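Local coordinates for protein type II 3-hydroxyacyl-CoA dehydrogenase (Thermus thermophilus, PDB 1UAY) that probably oxidises 3-hydroxyacyl-CoA to 3-ketoacyl-CoA with NAD as cofactor in the beta-oxidation of fatty acids, as a member of the short-chain dehydrogenase family, at residues V136-G141 with G154-T159; V76-K81 with L91-R96; R56-A61 with A65-V70; L111-M116 with G128-T133. All coordinates share one frame; numbering follows the deposited sequence.

Interaction 1 of 4, residues V136-G141 with G154-T159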
loop_
_atom_site.group_PDB
_atom_site.type_symbol
_atom_site.label_atom_id
_atom_site.label_comp_id
_atom_site.label_asym_id
_atom_site.label_seq_id
_atom_site.Cartn_x
_atom_site.Cartn_y
_atom_site.Cartn_z
ATOM N N VAL A 136 -2.974 5.401 11.422
ATOM C CA VAL A 136 -2.914 5.812 10.028
ATOM C C VAL A 136 -1.609 6.578 9.798
ATOM O O VAL A 136 -1.175 6.743 8.663
ATOM C CB VAL A 136 -4.117 6.705 9.648
ATOM C CG1 VAL A 136 -5.399 5.884 9.681
ATOM C CG2 VAL A 136 -4.216 7.885 10.596
ATOM N N ALA A 137 -0.982 7.028 10.884
ATOM C CA ALA A 137 0.284 7.750 10.791
ATOM C C ALA A 137 1.368 6.854 10.198
ATOM O O ALA A 137 2.391 7.339 9.726
ATOM C CB ALA A 137 0.711 8.249 12.167
ATOM N N ALA A 138 1.143 5.543 10.229
ATOM C CA ALA A 138 2.098 4.597 9.660
ATOM C C ALA A 138 2.093 4.731 8.140
ATOM O O ALA A 138 3.040 4.315 7.462
ATOM C CB ALA A 138 1.722 3.169 10.053
ATOM N N PHE A 139 1.025 5.327 7.615
ATOM C CA PHE A 139 0.857 5.499 6.176
ATOM C C PHE A 139 0.965 6.943 5.688
ATOM O O PHE A 139 1.565 7.199 4.643
ATOM C CB PHE A 139 -0.494 4.919 5.754
ATOM C CG PHE A 139 -0.681 3.478 6.141
ATOM C CD1 PHE A 139 0.087 2.480 5.549
ATOM C CD2 PHE A 139 -1.618 3.120 7.105
ATOM C CE1 PHE A 139 -0.075 1.146 5.912
ATOM C CE2 PHE A 139 -1.788 1.787 7.477
ATOM C CZ PHE A 139 -1.015 0.799 6.878
ATOM N N GLU A 140 0.374 7.880 6.427
ATOM C CA GLU A 140 0.425 9.294 6.041
ATOM C C GLU A 140 0.937 10.185 7.174
ATOM O O GLU A 140 0.288 11.163 7.544
ATOM C CB GLU A 140 -0.961 9.797 5.615
ATOM C CG GLU A 140 -1.601 9.079 4.435
ATOM C CD GLU A 140 -2.451 7.898 4.862
ATOM O OE1 GLU A 140 -3.163 8.023 5.878
ATOM O OE2 GLU A 140 -2.419 6.857 4.173
ATOM N N GLY A 141 2.106 9.861 7.712
ATOM C CA GLY A 141 2.651 10.653 8.802
ATOM C C GLY A 141 2.748 12.137 8.502
ATOM O O GLY A 141 3.235 12.538 7.446
ATOM N N GLY A 154 6.400 0.036 12.104
ATOM C CA GLY A 154 7.010 -1.211 12.529
ATOM C C GLY A 154 5.932 -2.200 12.931
ATOM O O GLY A 154 6.025 -3.390 12.626
ATOM N N VAL A 155 4.904 -1.711 13.619
ATOM C CA VAL A 155 3.806 -2.570 14.044
ATOM C C VAL A 155 3.098 -3.121 12.806
ATOM O O VAL A 155 2.776 -4.308 12.739
ATOM C CB VAL A 155 2.799 -1.798 14.922
ATOM C CG1 VAL A 155 1.594 -2.673 15.217
ATOM C CG2 VAL A 155 3.464 -1.370 16.229
ATOM N N VAL A 156 2.865 -2.258 11.825
ATOM C CA VAL A 156 2.217 -2.681 10.590
ATOM C C VAL A 156 2.999 -3.804 9.906
ATOM O O VAL A 156 2.426 -4.831 9.539
ATOM C CB VAL A 156 2.080 -1.497 9.605
ATOM C CG1 VAL A 156 1.741 -2.003 8.205
ATOM C CG2 VAL A 156 1.001 -0.547 10.098
ATOM N N ALA A 157 4.307 -3.613 9.754
ATOM C CA ALA A 157 5.163 -4.595 9.089
ATOM C C ALA A 157 5.302 -5.912 9.847
ATOM O O ALA A 157 5.578 -6.949 9.245
ATOM C CB ALA A 157 6.539 -3.987 8.836
ATOM N N LEU A 158 5.120 -5.867 11.162
ATOM C CA LEU A 158 5.216 -7.057 12.000
ATOM C C LEU A 158 4.047 -8.015 11.771
ATOM O O LEU A 158 4.186 -9.235 11.899
ATOM C CB LEU A 158 5.238 -6.635 13.474
ATOM C CG LEU A 158 5.078 -7.721 14.539
ATOM C CD1 LEU A 158 6.251 -8.687 14.457
ATOM C CD2 LEU A 158 5.006 -7.080 15.921
ATOM N N THR A 159 2.900 -7.455 11.406
ATOM C CA THR A 159 1.689 -8.244 11.229
ATOM C C THR A 159 1.810 -9.517 10.399
ATOM O O THR A 159 1.491 -10.606 10.881
ATOM C CB THR A 159 0.552 -7.395 10.621
ATOM O OG1 THR A 159 0.536 -6.100 11.231
ATOM C CG2 THR A 159 -0.793 -8.065 10.872
#
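The turn after the fifth sheet strand of a short-chain dehydrogenase packs here on the helix that bears the family's YxxxK signature: A138 and F139 meet V156. Helix 146-166 carries Y148 and K152, which match that signature, and S135 lies just before the turn. Within 136-141, about 137-140 forms a short, weakly bonded helix, and V136 O accepts from both F139 N and E140 N. A138 and V156 are the nearest pair of backbones, with their CA atoms 7.3 Å apart. The contact is small and wholly apolar. A138 CB points at the helix and touches V156 CG2 at 3.8 Å. Chi1 of F139 is -56°, with CG opposite the carbonyl carbon, and the ring extends from there until CZ meets the valine. F139 CZ is 4.0 Å from V156 CG2 and 4.1 Å from V156 CG1, so the ring end meets both methyls. CG1 of V156 is anti to its backbone N (chi1 165°), which leaves CG2 facing A138. One turn on, T159 OG1 bonds back to V156 O at 2.8 Å, from 37° out of the carbonyl plane. T159 N reaches the same oxygen from the same face. F139 and V156 also touch V230 of the last sheet strand, and T159 OG1 bonds to T175 OG1. In the second subunit, A138 packs against A157 of this chain. S135 probably corresponds, by its position, to the family's conserved serine, and a serine-bearing loop set against the YxxxK helix is typical of the short-chain dehydrogenase fold.

Interaction 2 of 4, residues V76-K81 with L91-R96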
loop_
_atom_site.group_PDB
_atom_site.type_symbol
_atom_site.label_atom_id
_atom_site.label_comp_id
_atom_site.label_asym_id
_atom_site.label_seq_id
_atom_site.Cartn_x
_atom_site.Cartn_y
_atom_site.Cartn_z
ATOM N N VAL A 76 2.244 5.579 23.275
ATOM C CA VAL A 76 2.518 6.968 23.596
ATOM C C VAL A 76 2.617 7.747 22.297
ATOM O O VAL A 76 2.828 7.175 21.227
ATOM C CB VAL A 76 3.842 7.133 24.379
ATOM C CG1 VAL A 76 3.749 6.408 25.712
ATOM C CG2 VAL A 76 5.011 6.608 23.554
ATOM N N GLY A 77 2.458 9.059 22.395
ATOM C CA GLY A 77 2.544 9.887 21.214
ATOM C C GLY A 77 3.675 10.879 21.352
ATOM O O GLY A 77 4.276 11.012 22.420
ATOM N N LEU A 78 3.971 11.568 20.259
ATOM C CA LEU A 78 5.016 12.575 20.262
ATOM C C LEU A 78 4.853 13.485 19.060
ATOM O O LEU A 78 4.587 13.026 17.951
ATOM C CB LEU A 78 6.404 11.928 20.218
ATOM C CG LEU A 78 7.570 12.926 20.178
ATOM C CD1 LEU A 78 7.652 13.677 21.501
ATOM C CD2 LEU A 78 8.872 12.191 19.901
ATOM N N ALA A 79 4.985 14.782 19.303
ATOM C CA ALA A 79 4.912 15.783 18.247
ATOM C C ALA A 79 6.254 16.501 18.351
ATOM O O ALA A 79 6.465 17.311 19.252
ATOM C CB ALA A 79 3.761 16.754 18.507
ATOM N N GLU A 80 7.169 16.179 17.445
ATOM C CA GLU A 80 8.496 16.780 17.470
ATOM C C GLU A 80 9.081 16.811 16.068
ATOM O O GLU A 80 9.131 15.792 15.378
ATOM C CB GLU A 80 9.421 15.984 18.402
ATOM C CG GLU A 80 10.782 16.640 18.630
ATOM C CD GLU A 80 11.655 15.892 19.630
ATOM O OE1 GLU A 80 11.151 14.973 20.311
ATOM O OE2 GLU A 80 12.854 16.231 19.744
ATOM N N LYS A 81 9.529 17.986 15.647
ATOM C CA LYS A 81 10.099 18.129 14.317
ATOM C C LYS A 81 11.511 17.571 14.224
ATOM O O LYS A 81 12.237 17.501 15.218
ATOM C CB LYS A 81 10.100 19.603 13.904
ATOM C CG LYS A 81 8.709 20.170 13.666
ATOM C CD LYS A 81 8.765 21.631 13.250
ATOM C CE LYS A 81 7.370 22.178 13.000
ATOM N NZ LYS A 81 7.398 23.604 12.579
ATOM N N LEU A 91 17.377 12.181 20.200
ATOM C CA LEU A 91 17.468 10.756 19.937
ATOM C C LEU A 91 16.709 9.951 20.988
ATOM O O LEU A 91 16.083 8.939 20.666
ATOM C CB LEU A 91 18.933 10.319 19.902
ATOM C CG LEU A 91 19.215 8.928 19.333
ATOM C CD1 LEU A 91 18.681 8.833 17.904
ATOM C CD2 LEU A 91 20.714 8.669 19.363
ATOM N N GLU A 92 16.747 10.406 22.236
ATOM C CA GLU A 92 16.066 9.697 23.312
ATOM C C GLU A 92 14.550 9.707 23.159
ATOM O O GLU A 92 13.899 8.699 23.425
ATOM C CB GLU A 92 16.459 10.278 24.670
ATOM C CG GLU A 92 15.833 9.550 25.857
ATOM C CD GLU A 92 15.927 8.035 25.735
ATOM O OE1 GLU A 92 17.051 7.509 25.578
ATOM O OE2 GLU A 92 14.871 7.368 25.796
ATOM N N SER A 93 13.979 10.830 22.731
ATOM C CA SER A 93 12.531 10.889 22.555
ATOM C C SER A 93 12.109 9.910 21.461
ATOM O O SER A 93 11.072 9.258 21.573
ATOM C CB SER A 93 12.078 12.308 22.203
ATOM O OG SER A 93 12.734 12.786 21.046
ATOM N N PHE A 94 12.922 9.803 20.413
ATOM C CA PHE A 94 12.640 8.883 19.315
ATOM C C PHE A 94 12.705 7.454 19.851
ATOM O O PHE A 94 11.812 6.644 19.602
ATOM C CB PHE A 94 13.675 9.058 18.197
ATOM C CG PHE A 94 13.444 8.166 17.005
ATOM C CD1 PHE A 94 12.540 8.527 16.010
ATOM C CD2 PHE A 94 14.132 6.964 16.878
ATOM C CE1 PHE A 94 12.328 7.701 14.900
ATOM C CE2 PHE A 94 13.926 6.134 15.779
ATOM C CZ PHE A 94 13.022 6.505 14.788
ATOM N N ARG A 95 13.762 7.152 20.598
ATOM C CA ARG A 95 13.933 5.815 21.158
ATOM C C ARG A 95 12.772 5.423 22.071
ATOM O O ARG A 95 12.298 4.287 22.019
ATOM C CB ARG A 95 15.257 5.719 21.928
ATOM C CG ARG A 95 15.511 4.339 22.518
ATOM C CD ARG A 95 16.836 4.249 23.265
ATOM N NE ARG A 95 17.993 4.298 22.374
ATOM C CZ ARG A 95 18.844 5.315 22.301
ATOM N NH1 ARG A 95 18.677 6.382 23.069
ATOM N NH2 ARG A 95 19.870 5.262 21.462
ATOM N N ARG A 96 12.309 6.357 22.898
ATOM C CA ARG A 96 11.207 6.080 23.816
ATOM C C ARG A 96 9.931 5.689 23.081
ATOM O O ARG A 96 9.250 4.735 23.465
ATOM C CB ARG A 96 10.932 7.297 24.706
ATOM C CG ARG A 96 9.763 7.110 25.661
ATOM C CD ARG A 96 9.978 5.921 26.587
ATOM N NE ARG A 96 8.856 5.722 27.504
ATOM C CZ ARG A 96 8.790 4.749 28.407
ATOM N NH1 ARG A 96 9.783 3.878 28.519
ATOM N NH2 ARG A 96 7.733 4.644 29.199
#
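E80 holds CG opposite its backbone N (chi1 -173°), and its extended chain carries the carboxylate across to S93 OG, which chi1 of 57° turns to meet it. The contact joins the loop after the fourth sheet strand of the Rossmann fold to the first turn of helix 91-116. S93 OG and E80 OE1 lie 2.8 Å apart, at hydrogen-bond distance. The bond is not settled, because G90 O is also within reach of the same hydroxyl. The other carboxylate oxygen, E80 OE2, accepts from G90 N, just ahead of the helix. The glutamate therefore meets two groups at the helix start with its two oxygens. On the same helix turn, R95 NH1 makes a salt bridge with E92 OE1 at 3.2 Å. That oxygen lies in the plane of the guanidinium, while the nitrogen meets it from 44° above the carboxylate plane. At the near end of the loop, V76 belongs to the adenosine pocket, and its backbone N is bonded to N101 OD1. L78 lies next to the polar pair and further touches V97 on the next turn and A147 of helix 146-166. Its methyl CD2 rests on S93 CB at 3.9 Å.

Interaction 3 of 4, residues R56-A61 with A65-V70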
loop_
_atom_site.group_PDB
_atom_site.type_symbol
_atom_site.label_atom_id
_atom_site.label_comp_id
_atom_site.label_asym_id
_atom_site.label_seq_id
_atom_site.Cartn_x
_atom_site.Cartn_y
_atom_site.Cartn_z
ATOM N N ARG A 56 3.815 -11.289 34.002
ATOM C CA ARG A 56 2.933 -11.322 35.162
ATOM C C ARG A 56 1.476 -11.182 34.732
ATOM O O ARG A 56 0.596 -11.867 35.257
ATOM C CB ARG A 56 3.295 -10.204 36.144
ATOM C CG ARG A 56 2.570 -10.301 37.480
ATOM C CD ARG A 56 3.324 -9.559 38.574
ATOM N NE ARG A 56 3.280 -8.111 38.405
ATOM C CZ ARG A 56 2.210 -7.363 38.655
ATOM N NH1 ARG A 56 1.090 -7.929 39.089
ATOM N NH2 ARG A 56 2.261 -6.050 38.479
ATOM N N ALA A 57 1.223 -10.295 33.773
ATOM C CA ALA A 57 -0.129 -10.067 33.272
ATOM C C ALA A 57 -0.664 -11.278 32.506
ATOM O O ALA A 57 -1.831 -11.645 32.653
ATOM C CB ALA A 57 -0.152 -8.821 32.381
ATOM N N VAL A 58 0.188 -11.887 31.687
ATOM C CA VAL A 58 -0.202 -13.061 30.916
ATOM C C VAL A 58 -0.572 -14.201 31.869
ATOM O O VAL A 58 -1.602 -14.850 31.703
ATOM C CB VAL A 58 0.945 -13.502 29.971
ATOM C CG1 VAL A 58 0.649 -14.876 29.382
ATOM C CG2 VAL A 58 1.115 -12.476 28.855
ATOM N N ALA A 59 0.260 -14.428 32.882
ATOM C CA ALA A 59 -0.004 -15.483 33.856
ATOM C C ALA A 59 -1.292 -15.196 34.631
ATOM O O ALA A 59 -2.069 -16.106 34.914
ATOM C CB ALA A 59 1.173 -15.617 34.820
ATOM N N ARG A 60 -1.517 -13.930 34.976
ATOM C CA ARG A 60 -2.723 -13.558 35.709
ATOM C C ARG A 60 -3.961 -13.916 34.887
ATOM O O ARG A 60 -4.948 -14.419 35.420
ATOM C CB ARG A 60 -2.720 -12.058 36.015
ATOM C CG ARG A 60 -3.917 -11.597 36.841
ATOM C CD ARG A 60 -3.854 -12.124 38.271
ATOM N NE ARG A 60 -5.085 -11.846 39.010
ATOM C CZ ARG A 60 -6.218 -12.524 38.855
ATOM N NH1 ARG A 60 -6.279 -13.527 37.989
ATOM N NH2 ARG A 60 -7.293 -12.199 39.564
ATOM N N ALA A 61 -3.903 -13.657 33.583
ATOM C CA ALA A 61 -5.020 -13.978 32.704
ATOM C C ALA A 61 -5.220 -15.490 32.656
ATOM O O ALA A 61 -6.344 -15.980 32.770
ATOM C CB ALA A 61 -4.761 -13.433 31.303
ATOM N N ALA A 65 -8.656 -18.165 33.152
ATOM C CA ALA A 65 -9.155 -19.084 32.132
ATOM C C ALA A 65 -8.151 -19.087 30.979
ATOM O O ALA A 65 -7.265 -18.235 30.920
ATOM C CB ALA A 65 -10.525 -18.624 31.637
ATOM N N PRO A 66 -8.267 -20.048 30.049
ATOM C CA PRO A 66 -7.322 -20.083 28.927
ATOM C C PRO A 66 -7.312 -18.757 28.166
ATOM O O PRO A 66 -8.365 -18.235 27.791
ATOM C CB PRO A 66 -7.835 -21.248 28.084
ATOM C CG PRO A 66 -8.443 -22.159 29.115
ATOM C CD PRO A 66 -9.193 -21.194 29.995
ATOM N N LEU A 67 -6.117 -18.217 27.955
ATOM C CA LEU A 67 -5.951 -16.939 27.263
ATOM C C LEU A 67 -6.218 -17.061 25.768
ATOM O O LEU A 67 -5.502 -17.766 25.060
ATOM C CB LEU A 67 -4.537 -16.400 27.489
ATOM C CG LEU A 67 -4.189 -15.074 26.806
ATOM C CD1 LEU A 67 -5.138 -13.978 27.282
ATOM C CD2 LEU A 67 -2.745 -14.706 27.119
ATOM N N PHE A 68 -7.239 -16.353 25.294
ATOM C CA PHE A 68 -7.617 -16.398 23.888
ATOM C C PHE A 68 -7.416 -15.074 23.158
ATOM O O PHE A 68 -6.852 -15.043 22.063
ATOM C CB PHE A 68 -9.087 -16.818 23.762
ATOM C CG PHE A 68 -9.546 -16.997 22.342
ATOM C CD1 PHE A 68 -9.392 -18.217 21.697
ATOM C CD2 PHE A 68 -10.115 -15.938 21.642
ATOM C CE1 PHE A 68 -9.795 -18.383 20.373
ATOM C CE2 PHE A 68 -10.522 -16.091 20.316
ATOM C CZ PHE A 68 -10.361 -17.317 19.682
ATOM N N ALA A 69 -7.873 -13.979 23.761
ATOM C CA ALA A 69 -7.773 -12.669 23.129
ATOM C C ALA A 69 -6.724 -11.772 23.750
ATOM O O ALA A 69 -6.707 -11.563 24.963
ATOM C CB ALA A 69 -9.130 -11.971 23.170
ATOM N N VAL A 70 -5.847 -11.243 22.906
ATOM C CA VAL A 70 -4.802 -10.336 23.351
ATOM C C VAL A 70 -4.934 -9.077 22.508
ATOM O O VAL A 70 -4.926 -9.139 21.277
ATOM C CB VAL A 70 -3.397 -10.939 23.144
ATOM C CG1 VAL A 70 -2.335 -9.958 23.622
ATOM C CG2 VAL A 70 -3.281 -12.256 23.892
#
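A65 opens the contact with A61 as the chain leaves helix 51-64. Its backbone N still bonds to A61 O, at 3.2 Å and with an N-H...O angle of 158°, so the last helical turn is closed. A65 itself leaves helical angles (phi 179°), and its O lies 3.1 Å from A61 O. Both are acceptors and make no bond to each other. S4 OG on the first sheet strand bonds to A65 O, with a weak bond to A61 O, which may partly offset the repulsion. P66 then points away from the helix, and its backbone pairs with that of S4. L67 starts the strand and turns back to the helix. Its CG is anti to the backbone N (chi1 179°), and the branch splits over two helix residues. L67 CD1 meets A61 CB at 4.1 Å, and L67 CD2 meets V58 CG1, also at 4.1 Å. The side chains of V58 and L67 cross at about a right angle. F68 makes a cation-pi contact with R3, while A69 pairs with L6 and V70 with V129 through the backbone. This is the turn from helix 51-64 into strand 67-72, part of the crossover from strand 42-45 to strand 67-72 in the parallel sheet of a Rossmann fold.

Interaction 4 of 4, residues L111-M116 with G128-T133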
loop_
_atom_site.group_PDB
_atom_site.type_symbol
_atom_site.label_atom_id
_atom_site.label_comp_id
_atom_site.label_asym_id
_atom_site.label_seq_id
_atom_site.Cartn_x
_atom_site.Cartn_y
_atom_site.Cartn_z
ATOM N N LEU A 111 5.408 -12.957 24.088
ATOM C CA LEU A 111 5.119 -13.563 25.383
ATOM C C LEU A 111 3.731 -14.185 25.445
ATOM O O LEU A 111 3.561 -15.284 25.982
ATOM C CB LEU A 111 5.301 -12.523 26.494
ATOM C CG LEU A 111 6.751 -12.046 26.649
ATOM C CD1 LEU A 111 6.823 -10.932 27.674
ATOM C CD2 LEU A 111 7.642 -13.213 27.063
ATOM N N ALA A 112 2.737 -13.502 24.891
ATOM C CA ALA A 112 1.386 -14.045 24.891
ATOM C C ALA A 112 1.336 -15.274 23.984
ATOM O O ALA A 112 0.783 -16.308 24.356
ATOM C CB ALA A 112 0.388 -12.990 24.412
ATOM N N ALA A 113 1.925 -15.171 22.798
ATOM C CA ALA A 113 1.912 -16.296 21.869
ATOM C C ALA A 113 2.573 -17.537 22.469
ATOM O O ALA A 113 2.043 -18.644 22.346
ATOM C CB ALA A 113 2.595 -15.909 20.561
ATOM N N TRP A 114 3.719 -17.364 23.122
ATOM C CA TRP A 114 4.405 -18.500 23.729
ATOM C C TRP A 114 3.510 -19.148 24.787
ATOM O O TRP A 114 3.405 -20.374 24.859
ATOM C CB TRP A 114 5.737 -18.047 24.351
ATOM C CG TRP A 114 6.511 -19.150 25.027
ATOM C CD1 TRP A 114 6.636 -19.358 26.372
ATOM C CD2 TRP A 114 7.235 -20.210 24.389
ATOM N NE1 TRP A 114 7.391 -20.482 26.611
ATOM C CE2 TRP A 114 7.770 -21.026 25.412
ATOM C CE3 TRP A 114 7.481 -20.552 23.054
ATOM C CZ2 TRP A 114 8.540 -22.165 25.140
ATOM C CZ3 TRP A 114 8.246 -21.685 22.783
ATOM C CH2 TRP A 114 8.765 -22.476 23.823
ATOM N N ALA A 115 2.850 -18.322 25.593
ATOM C CA ALA A 115 1.973 -18.819 26.652
ATOM C C ALA A 115 0.703 -19.501 26.144
ATOM O O ALA A 115 0.152 -20.375 26.819
ATOM C CB ALA A 115 1.605 -17.672 27.590
ATOM N N MET A 116 0.245 -19.107 24.959
ATOM C CA MET A 116 -0.977 -19.662 24.375
ATOM C C MET A 116 -0.733 -20.851 23.450
ATOM O O MET A 116 -1.682 -21.514 23.034
ATOM C CB MET A 116 -1.708 -18.590 23.552
ATOM C CG MET A 116 -2.348 -17.457 24.340
ATOM S SD MET A 116 -3.464 -16.463 23.307
ATOM C CE MET A 116 -2.286 -15.538 22.328
ATOM N N GLY A 128 -5.881 -18.799 19.725
ATOM C CA GLY A 128 -5.982 -17.425 20.182
ATOM C C GLY A 128 -5.866 -16.421 19.051
ATOM O O GLY A 128 -5.628 -16.783 17.896
ATOM N N VAL A 129 -6.037 -15.149 19.396
ATOM C CA VAL A 129 -5.963 -14.065 18.429
ATOM C C VAL A 129 -5.287 -12.869 19.081
ATOM O O VAL A 129 -5.662 -12.455 20.180
ATOM C CB VAL A 129 -7.374 -13.646 17.956
ATOM C CG1 VAL A 129 -7.272 -12.540 16.907
ATOM C CG2 VAL A 129 -8.118 -14.854 17.394
ATOM N N ILE A 130 -4.282 -12.329 18.402
ATOM C CA ILE A 130 -3.546 -11.175 18.895
ATOM C C ILE A 130 -3.843 -9.988 17.986
ATOM O O ILE A 130 -3.591 -10.032 16.782
ATOM C CB ILE A 130 -2.030 -11.467 18.923
ATOM C CG1 ILE A 130 -1.767 -12.674 19.833
ATOM C CG2 ILE A 130 -1.261 -10.238 19.414
ATOM C CD1 ILE A 130 -0.316 -13.105 19.907
ATOM N N VAL A 131 -4.409 -8.936 18.568
ATOM C CA VAL A 131 -4.761 -7.737 17.820
ATOM C C VAL A 131 -3.883 -6.582 18.266
ATOM O O VAL A 131 -3.908 -6.187 19.437
ATOM C CB VAL A 131 -6.236 -7.350 18.052
ATOM C CG1 VAL A 131 -6.608 -6.146 17.191
ATOM C CG2 VAL A 131 -7.136 -8.535 17.738
ATOM N N ASN A 132 -3.094 -6.056 17.337
ATOM C CA ASN A 132 -2.217 -4.936 17.642
ATOM C C ASN A 132 -2.843 -3.643 17.152
ATOM O O ASN A 132 -3.759 -3.654 16.327
ATOM C CB ASN A 132 -0.845 -5.137 16.997
ATOM C CG ASN A 132 -0.128 -6.363 17.532
ATOM O OD1 ASN A 132 -0.305 -6.739 18.690
ATOM N ND2 ASN A 132 0.704 -6.974 16.702
ATOM N N THR A 133 -2.344 -2.527 17.668
ATOM C CA THR A 133 -2.864 -1.225 17.297
ATOM C C THR A 133 -1.769 -0.349 16.717
ATOM O O THR A 133 -0.788 -0.027 17.389
ATOM C CB THR A 133 -3.476 -0.512 18.520
ATOM O OG1 THR A 133 -4.402 -1.392 19.170
ATOM C CG2 THR A 133 -4.211 0.749 18.091
#
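Helix segment 111-116 runs antiparallel to strand 128-133, at 176° between their directions, with the axes 9.7 Å apart; A113 and M116 meet I130 and G128. The helix belongs to the beta-alpha-beta crossover from strand 67-72 to strand 128-133, which are neighbours in the sheet. I130 rises from the strand toward the helix. Its CG1 is anti to the carbonyl carbon (chi1 -59°), and the chain runs on extended to CD1. I130 CD1 touches A113 CB at 4.1 Å. M116 comes in from the last turn, bent at chi3, so its methyl crosses the CG1-CD1 end of the isoleucine obliquely. M116 CE is 3.8 Å from I130 CG1 and 4.0 Å from I130 CD1. M116 SD stands 4.1 Å from G128 CA, where there is no side chain in the way. M116 is modelled in two conformers, and its contacts hold for the one given. M116 also lies on V70, as does A112, while I130 touches L109, one helical turn before A113. No hydrogen bond joins the two segments. They are held by buried apolar contacts of methyl, methylene and thioether groups, whose fit is by shape and sets no bond directions.

Overall arrangement
Interactions 3 and 4 are neighbours, with centres 9 Å apart. Strands 67-72 and 128-133 pair in the parallel sheet: F68 O to V129 N and V70 O to V131 N are each 2.8 Å, probable hydrogen bonds. V58 CG1 also meets A115 CB at 3.5 Å. Interaction 4 reaches interaction 1 through V155 CG1, 3.9 Å from N132 CB. Interaction 2 uses the far end of helix 91-116, and its centre is 26 Å from that of interaction 4. It includes V76 of the adenosine pocket, while the V58 side chain of interaction 3 is about 12 Å from the adenosine. Interactions 1, 2 and 4 all touch the second subunit.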